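Long-range contact in phage-related conserved hypothetical protein, BB2244 (Bordetella bronchiseptica, PDB 2BDV), which is of uncharacterised function but belongs to the SOS response-associated peptidase (SRAP) family, whose members probably act in the response to DNA damage: residues Gly3-Val15 with Pro32-Met45. Sequence-based numbering, arbitrary orientation.
Sequences GRIAQKSAPEDYV and PRYNIPPGTRPLTM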
ATOM      1  N   GLY A   3       5.929   4.906  -3.721  1.00 20.69           N
ATOM      2  CA  GLY A   3       6.948   5.127  -2.716  1.00 20.17           C
ATOM      3  C   GLY A   3       6.566   6.090  -1.618  1.00 19.55           C
ATOM      4  O   GLY A   3       7.327   6.293  -0.676  1.00 20.27           O
ATOM      5  N   ARG A   4       5.376   6.666  -1.724  1.00 20.76           N
ATOM      6  CA  ARG A   4       4.917   7.630  -0.743  1.00 20.76           C
ATOM      7  C   ARG A   4       3.390   7.657  -0.754  1.00 22.00           C
ATOM      8  O   ARG A   4       2.773   7.636  -1.818  1.00 22.82           O
ATOM      9  CB  ARG A   4       5.460   9.011  -1.117  1.00 21.63           C
ATOM     10  CG  ARG A   4       5.596   9.991   0.031  1.00 23.88           C
ATOM     11  CD  ARG A   4       6.805   9.648   0.897  1.00 24.50           C
ATOM     12  NE  ARG A   4       8.065   9.651   0.147  1.00 28.40           N
ATOM     13  CZ  ARG A   4       8.689  10.743  -0.296  1.00 28.73           C
ATOM     14  NH1 ARG A   4       9.830  10.631  -0.966  1.00 29.69           N
ATOM     15  NH2 ARG A   4       8.179  11.945  -0.072  1.00 25.68           N
ATOM     16  N   ILE A   5       2.776   7.698   0.424  1.00 20.97           N
ATOM     17  CA  ILE A   5       1.321   7.749   0.501  1.00 21.31           C
ATOM     18  C   ILE A   5       0.891   8.842   1.472  1.00 22.05           C
ATOM     19  O   ILE A   5       1.721   9.466   2.144  1.00 22.05           O
ATOM     20  CB  ILE A   5       0.700   6.426   1.013  1.00 19.39           C
ATOM     21  CG1 ILE A   5       1.221   6.123   2.411  1.00 18.95           C
ATOM     22  CG2 ILE A   5       0.952   5.309   0.016  1.00 19.78           C
ATOM     23  CD1 ILE A   5       0.525   4.946   3.111  1.00 18.98           C
ATOM     24  N   ALA A   6      -0.417   9.063   1.542  1.00 19.67           N
ATOM     25  CA  ALA A   6      -0.972  10.061   2.445  1.00 21.37           C
ATOM     26  C   ALA A   6      -2.136   9.489   3.251  1.00 21.43           C
ATOM     27  O   ALA A   6      -3.045   8.879   2.693  1.00 22.12           O
ATOM     28  CB  ALA A   6      -1.434  11.294   1.654  1.00 19.94           C
ATOM     29  N   GLN A   7      -2.077   9.670   4.569  1.00 22.36           N
ATOM     30  CA  GLN A   7      -3.135   9.232   5.479  1.00 23.23           C
ATOM     31  C   GLN A   7      -3.542  10.465   6.284  1.00 24.63           C
ATOM     32  O   GLN A   7      -3.003  10.731   7.364  1.00 22.93           O
ATOM     33  CB  GLN A   7      -2.647   8.129   6.423  1.00 20.23           C
ATOM     34  CG  GLN A   7      -2.384   6.793   5.734  1.00 21.30           C
ATOM     35  CD  GLN A   7      -2.039   5.674   6.712  1.00 20.72           C
ATOM     36  OE1 GLN A   7      -1.422   5.910   7.751  1.00 19.74           O
ATOM     37  NE2 GLN A   7      -2.423   4.444   6.371  1.00 21.52           N
ATOM     38  N   LYS A   8      -4.493  11.222   5.745  1.00 26.94           N
ATOM     39  CA  LYS A   8      -4.957  12.439   6.396  1.00 30.60           C
ATOM     40  C   LYS A   8      -6.364  12.409   6.991  1.00 30.45           C
ATOM     41  O   LYS A   8      -6.718  13.284   7.781  1.00 32.06           O
ATOM     42  CB  LYS A   8      -4.816  13.618   5.437  1.00 32.51           C
ATOM     43  CG  LYS A   8      -5.128  13.315   3.989  1.00 36.26           C
ATOM     44  CD  LYS A   8      -4.569  14.427   3.106  1.00 39.12           C
ATOM     45  CE  LYS A   8      -5.073  14.319   1.681  1.00 41.23           C
ATOM     46  NZ  LYS A   8      -4.551  15.427   0.831  1.00 44.43           N
ATOM     47  N   SER A   9      -7.164  11.415   6.623  1.00 30.38           N
ATOM     48  CA  SER A   9      -8.511  11.307   7.169  1.00 30.14           C
ATOM     49  C   SER A   9      -8.467  10.721   8.567  1.00 31.78           C
ATOM     50  O   SER A   9      -7.484  10.100   8.965  1.00 33.17           O
ATOM     51  CB  SER A   9      -9.386  10.407   6.303  1.00 27.05           C
ATOM     52  OG  SER A   9      -9.626  10.996   5.046  1.00 28.20           O
ATOM     53  N   ALA A  10      -9.547  10.929   9.309  1.00 33.42           N
ATOM     54  CA  ALA A  10      -9.656  10.398  10.653  1.00 33.59           C
ATOM     55  C   ALA A  10      -9.645   8.881  10.538  1.00 32.45           C
ATOM     56  O   ALA A  10     -10.236   8.317   9.620  1.00 33.34           O
ATOM     57  CB  ALA A  10     -10.956  10.861  11.289  1.00 34.09           C
ATOM     58  N   PRO A  11      -8.961   8.199  11.463  1.00 32.26           N
ATOM     59  CA  PRO A  11      -8.905   6.737  11.421  1.00 30.22           C
ATOM     60  C   PRO A  11     -10.287   6.067  11.410  1.00 30.52           C
ATOM     61  O   PRO A  11     -10.464   5.043  10.751  1.00 28.64           O
ATOM     62  CB  PRO A  11      -8.076   6.384  12.656  1.00 30.34           C
ATOM     63  CG  PRO A  11      -8.287   7.560  13.567  1.00 32.94           C
ATOM     64  CD  PRO A  11      -8.213   8.721  12.617  1.00 31.79           C
ATOM     65  N   GLU A  12     -11.264   6.645  12.113  1.00 29.23           N
ATOM     66  CA  GLU A  12     -12.596   6.054  12.130  1.00 30.89           C
ATOM     67  C   GLU A  12     -13.224   6.053  10.740  1.00 29.27           C
ATOM     68  O   GLU A  12     -14.091   5.233  10.460  1.00 30.43           O
ATOM     69  CB  GLU A  12     -13.533   6.772  13.111  1.00 33.52           C
ATOM     70  CG  GLU A  12     -13.913   8.186  12.723  1.00 38.85           C
ATOM     71  CD  GLU A  12     -13.020   9.215  13.372  1.00 42.93           C
ATOM     72  OE1 GLU A  12     -13.310  10.429  13.242  1.00 46.20           O
ATOM     73  OE2 GLU A  12     -12.026   8.807  14.016  1.00 45.06           O
ATOM     74  N   ASP A  13     -12.792   6.964   9.869  1.00 27.25           N
ATOM     75  CA  ASP A  13     -13.338   6.999   8.517  1.00 26.44           C
ATOM     76  C   ASP A  13     -12.889   5.775   7.705  1.00 24.74           C
ATOM     77  O   ASP A  13     -13.659   5.257   6.897  1.00 22.75           O
ATOM     78  CB  ASP A  13     -12.927   8.285   7.785  1.00 30.35           C
ATOM     79  CG  ASP A  13     -13.647   9.524   8.311  1.00 32.72           C
ATOM     80  OD1 ASP A  13     -13.335  10.630   7.828  1.00 36.05           O
ATOM     81  OD2 ASP A  13     -14.520   9.403   9.199  1.00 33.58           O
ATOM     82  N   TYR A  14     -11.656   5.312   7.922  1.00 22.89           N
ATOM     83  CA  TYR A  14     -11.142   4.147   7.200  1.00 20.26           C
ATOM     84  C   TYR A  14     -11.922   2.898   7.580  1.00 20.14           C
ATOM     85  O   TYR A  14     -12.281   2.094   6.727  1.00 19.43           O
ATOM     86  CB  TYR A  14      -9.654   3.912   7.497  1.00 20.96           C
ATOM     87  CG  TYR A  14      -8.737   5.025   7.023  1.00 21.47           C
ATOM     88  CD1 TYR A  14      -8.934   5.631   5.791  1.00 17.65           C
ATOM     89  CD2 TYR A  14      -7.685   5.475   7.816  1.00 20.95           C
ATOM     90  CE1 TYR A  14      -8.119   6.668   5.353  1.00 23.90           C
ATOM     91  CE2 TYR A  14      -6.855   6.511   7.392  1.00 24.26           C
ATOM     92  CZ  TYR A  14      -7.083   7.106   6.155  1.00 25.17           C
ATOM     93  OH  TYR A  14      -6.296   8.150   5.737  1.00 27.79           O
ATOM     94  N   VAL A  15     -12.177   2.736   8.871  1.00 21.44           N
ATOM     95  CA  VAL A  15     -12.921   1.584   9.361  1.00 21.41           C
ATOM     96  C   VAL A  15     -14.356   1.607   8.838  1.00 23.39           C
ATOM     97  O   VAL A  15     -14.885   0.580   8.425  1.00 23.01           O
ATOM     98  CB  VAL A  15     -12.954   1.575  10.900  1.00 22.17           C
ATOM     99  CG1 VAL A  15     -13.943   0.525  11.401  1.00 21.49           C
ATOM    100  CG2 VAL A  15     -11.562   1.296  11.440  1.00 19.30           C
ATOM    101  N   PRO A  32      -2.801  13.405  11.479  1.00 62.83           N
ATOM    102  CA  PRO A  32      -2.744  12.965  10.081  1.00 61.46           C
ATOM    103  C   PRO A  32      -1.354  13.150   9.460  1.00 59.67           C
ATOM    104  O   PRO A  32      -0.628  14.086   9.799  1.00 59.98           O
ATOM    105  CB  PRO A  32      -3.812  13.826   9.406  1.00 61.87           C
ATOM    106  CG  PRO A  32      -3.752  15.098  10.189  1.00 62.31           C
ATOM    107  CD  PRO A  32      -3.644  14.607  11.618  1.00 62.44           C
ATOM    108  N   ARG A  33      -0.989  12.243   8.559  1.00 56.84           N
ATOM    109  CA  ARG A  33       0.306  12.299   7.892  1.00 53.61           C
ATOM    110  C   ARG A  33       0.115  12.445   6.391  1.00 51.18           C
ATOM    111  O   ARG A  33      -0.399  11.542   5.731  1.00 48.92           O
ATOM    112  CB  ARG A  33       1.107  11.031   8.189  1.00 54.69           C
ATOM    113  CG  ARG A  33       1.359  10.800   9.665  1.00 55.95           C
ATOM    114  CD  ARG A  33       2.247  11.882  10.240  1.00 56.76           C
ATOM    115  NE  ARG A  33       1.800  12.310  11.560  1.00 58.67           N
ATOM    116  CZ  ARG A  33       2.379  13.276  12.263  1.00 59.65           C
ATOM    117  NH1 ARG A  33       1.903  13.607  13.456  1.00 58.86           N
ATOM    118  NH2 ARG A  33       3.439  13.909  11.774  1.00 59.91           N
ATOM    119  N   TYR A  34       0.533  13.588   5.858  1.00 49.64           N
ATOM    120  CA  TYR A  34       0.400  13.861   4.430  1.00 49.19           C
ATOM    121  C   TYR A  34       1.579  13.292   3.630  1.00 46.53           C
ATOM    122  O   TYR A  34       1.458  13.062   2.430  1.00 43.34           O
ATOM    123  CB  TYR A  34       0.280  15.381   4.197  1.00 52.71           C
ATOM    124  CG  TYR A  34      -0.152  15.794   2.788  1.00 57.52           C
ATOM    125  CD1 TYR A  34      -1.330  15.291   2.217  1.00 58.75           C
ATOM    126  CD2 TYR A  34       0.613  16.692   2.030  1.00 58.88           C
ATOM    127  CE1 TYR A  34      -1.734  15.671   0.922  1.00 59.48           C
ATOM    128  CE2 TYR A  34       0.215  17.078   0.734  1.00 59.83           C
ATOM    129  CZ  TYR A  34      -0.957  16.560   0.189  1.00 59.44           C
ATOM    130  OH  TYR A  34      -1.342  16.916  -1.088  1.00 57.40           O
ATOM    131  N   ASN A  35       2.704  13.049   4.301  1.00 44.17           N
ATOM    132  CA  ASN A  35       3.902  12.530   3.640  1.00 43.58           C
ATOM    133  C   ASN A  35       4.405  11.284   4.357  1.00 41.75           C
ATOM    134  O   ASN A  35       5.128  11.382   5.348  1.00 43.17           O
ATOM    135  CB  ASN A  35       4.997  13.599   3.643  1.00 45.99           C
ATOM    136  CG  ASN A  35       6.231  13.180   2.866  1.00 49.41           C
ATOM    137  OD1 ASN A  35       6.188  13.014   1.643  1.00 49.92           O
ATOM    138  ND2 ASN A  35       7.342  13.006   3.575  1.00 51.24           N
ATOM    139  N   ILE A  36       4.038  10.113   3.844  1.00 37.32           N
ATOM    140  CA  ILE A  36       4.432   8.860   4.472  1.00 32.63           C
ATOM    141  C   ILE A  36       5.302   7.983   3.585  1.00 30.53           C
ATOM    142  O   ILE A  36       4.858   7.485   2.550  1.00 28.97           O
ATOM    143  CB  ILE A  36       3.194   8.048   4.888  1.00 31.66           C
ATOM    144  CG1 ILE A  36       2.306   8.888   5.811  1.00 30.51           C
ATOM    145  CG2 ILE A  36       3.622   6.762   5.567  1.00 32.25           C
ATOM    146  CD1 ILE A  36       0.999   8.222   6.187  1.00 29.08           C
ATOM    147  N   PRO A  37       6.569   7.794   3.977  1.00 28.90           N
ATOM    148  CA  PRO A  37       7.486   6.963   3.197  1.00 27.55           C
ATOM    149  C   PRO A  37       7.673   5.602   3.840  1.00 24.75           C
ATOM    150  O   PRO A  37       7.187   5.351   4.937  1.00 25.02           O
ATOM    151  CB  PRO A  37       8.775   7.761   3.248  1.00 29.57           C
ATOM    152  CG  PRO A  37       8.780   8.210   4.682  1.00 28.38           C
ATOM    153  CD  PRO A  37       7.327   8.674   4.890  1.00 28.28           C
ATOM    154  N   PRO A  38       8.371   4.701   3.148  1.00 24.17           N
ATOM    155  CA  PRO A  38       8.631   3.360   3.675  1.00 24.05           C
ATOM    156  C   PRO A  38       9.515   3.497   4.921  1.00 25.57           C
ATOM    157  O   PRO A  38      10.223   4.497   5.086  1.00 21.75           O
ATOM    158  CB  PRO A  38       9.372   2.683   2.528  1.00 23.16           C
ATOM    159  CG  PRO A  38       8.726   3.311   1.328  1.00 25.25           C
ATOM    160  CD  PRO A  38       8.672   4.767   1.710  1.00 22.00           C
ATOM    161  N   GLY A  39       9.468   2.499   5.799  1.00 25.95           N
ATOM    162  CA  GLY A  39      10.280   2.552   7.000  1.00 26.64           C
ATOM    163  C   GLY A  39       9.552   3.135   8.193  1.00 28.24           C
ATOM    164  O   GLY A  39      10.129   3.270   9.270  1.00 27.34           O
ATOM    165  N   THR A  40       8.289   3.501   8.004  1.00 28.36           N
ATOM    166  CA  THR A  40       7.501   4.047   9.096  1.00 29.13           C
ATOM    167  C   THR A  40       6.411   3.036   9.435  1.00 29.81           C
ATOM    168  O   THR A  40       6.393   1.927   8.890  1.00 29.40           O
ATOM    169  CB  THR A  40       6.849   5.391   8.715  1.00 29.49           C
ATOM    170  OG1 THR A  40       5.884   5.178   7.681  1.00 30.19           O
ATOM    171  CG2 THR A  40       7.909   6.376   8.218  1.00 30.88           C
ATOM    172  N   ARG A  41       5.506   3.421  10.330  1.00 28.74           N
ATOM    173  CA  ARG A  41       4.413   2.551  10.745  1.00 28.84           C
ATOM    174  C   ARG A  41       3.077   3.149  10.311  1.00 26.86           C
ATOM    175  O   ARG A  41       2.371   3.757  11.121  1.00 28.49           O
ATOM    176  CB  ARG A  41       4.399   2.400  12.267  1.00 32.05           C
ATOM    177  CG  ARG A  41       5.718   1.989  12.895  1.00 37.26           C
ATOM    178  CD  ARG A  41       5.956   0.505  12.766  1.00 41.15           C
ATOM    179  NE  ARG A  41       7.132   0.081  13.522  1.00 45.33           N
ATOM    180  CZ  ARG A  41       7.241   0.149  14.845  1.00 46.72           C
ATOM    181  NH1 ARG A  41       6.241   0.628  15.577  1.00 46.83           N
ATOM    182  NH2 ARG A  41       8.353  -0.267  15.439  1.00 46.77           N
ATOM    183  N   PRO A  42       2.708   2.985   9.033  1.00 23.28           N
ATOM    184  CA  PRO A  42       1.431   3.545   8.583  1.00 21.73           C
ATOM    185  C   PRO A  42       0.261   2.759   9.156  1.00 19.68           C
ATOM    186  O   PRO A  42       0.411   1.602   9.531  1.00 19.02           O
ATOM    187  CB  PRO A  42       1.491   3.404   7.058  1.00 20.85           C
ATOM    188  CG  PRO A  42       2.956   3.167   6.755  1.00 20.99           C
ATOM    189  CD  PRO A  42       3.425   2.350   7.917  1.00 21.27           C
ATOM    190  N   LEU A  43      -0.903   3.394   9.228  1.00 19.99           N
ATOM    191  CA  LEU A  43      -2.094   2.713   9.709  1.00 19.51           C
ATOM    192  C   LEU A  43      -2.420   1.599   8.733  1.00 20.05           C
ATOM    193  O   LEU A  43      -2.237   1.757   7.525  1.00 18.67           O
ATOM    194  CB  LEU A  43      -3.280   3.667   9.746  1.00 20.81           C
ATOM    195  CG  LEU A  43      -3.389   4.598  10.946  1.00 25.20           C
ATOM    196  CD1 LEU A  43      -4.460   5.640  10.696  1.00 26.78           C
ATOM    197  CD2 LEU A  43      -3.716   3.760  12.186  1.00 25.71           C
ATOM    198  N   THR A  44      -2.891   0.472   9.255  1.00 20.60           N
ATOM    199  CA  THR A  44      -3.291  -0.656   8.415  1.00 19.21           C
ATOM    200  C   THR A  44      -4.509  -1.309   9.059  1.00 20.20           C
ATOM    201  O   THR A  44      -4.752  -1.157  10.259  1.00 21.36           O
ATOM    202  CB  THR A  44      -2.187  -1.762   8.277  1.00 17.43           C
ATOM    203  OG1 THR A  44      -2.162  -2.577   9.455  1.00 15.80           O
ATOM    204  CG2 THR A  44      -0.810  -1.149   8.065  1.00 17.28           C
HETATM  205  N   MSE A  45      -5.275  -2.027   8.251  1.00 19.47           N
HETATM  206  CA  MSE A  45      -6.443  -2.742   8.736  1.00 21.68           C
HETATM  207  C   MSE A  45      -6.274  -4.197   8.326  1.00 20.37           C
HETATM  208  O   MSE A  45      -5.839  -4.482   7.207  1.00 19.90           O
HETATM  209  CB  MSE A  45      -7.717  -2.136   8.154  1.00 22.85           C
HETATM  210  CG  MSE A  45      -7.920  -0.704   8.623  1.00 27.73           C
HETATM  211 SE   MSE A  45      -9.645   0.043   8.204  1.00 39.23          SE
HETATM  212  CE  MSE A  45      -9.317   0.464   6.369  1.00 27.32           C
TER
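The guanidinium of Arg4 receives Asn35 at its edge: NH2 donates in plane to a lone pair of Asn35 OD1 (2.8 Å), the two flat groups standing 87° apart. Bends at chi2 and chi3 lay the arginine's CD against Pro37 CB and turn NH2 to Asn35, and the same NH2 also reaches the carbonyl of Val209. The Tyr14 ring has Ala10 O over one face, offset toward the rim, and Leu43 CD1 at its edge, while its hydroxyl bonds Asp100. These groups flank a short antiparallel ladder with a beta bulge, in which strand 5-7 of the SRAP fold pairs with residues 33-36. Ile5 and Ile36 form one hydrogen-bonded pair (Ile5 N to Ile36 O, 3.0 Å), Gln7 and Arg33 the next (Gln7 N to Arg33 O, 2.8 Å), and the register slips by one residue between them. Branched isoleucines suit the first pair: Ile5 CG1 packs on Ile36 CB at 3.7 Å, on the face that also carries Gln7. Further along, helix 11-18 meets strand 43-46, where Met45, here selenomethionine, bends at chi3 (-79°) to bring CE within 3.6 Å of Tyr14 CB. Glutamine suits the junction because its amide can both give and accept. Extended beyond CG, Gln7 spans from the ladder to Leu43 and grips that backbone twice, much as a neighbouring strand would; NE2 has a second acceptor in Pro98 O. Leu43 N donates to a lone pair of Gln7 OE1 (3.0 Å), and Gln7 NE2 returns a bond to Leu43 O at 2.9 Å, with that oxygen exactly in the amide plane.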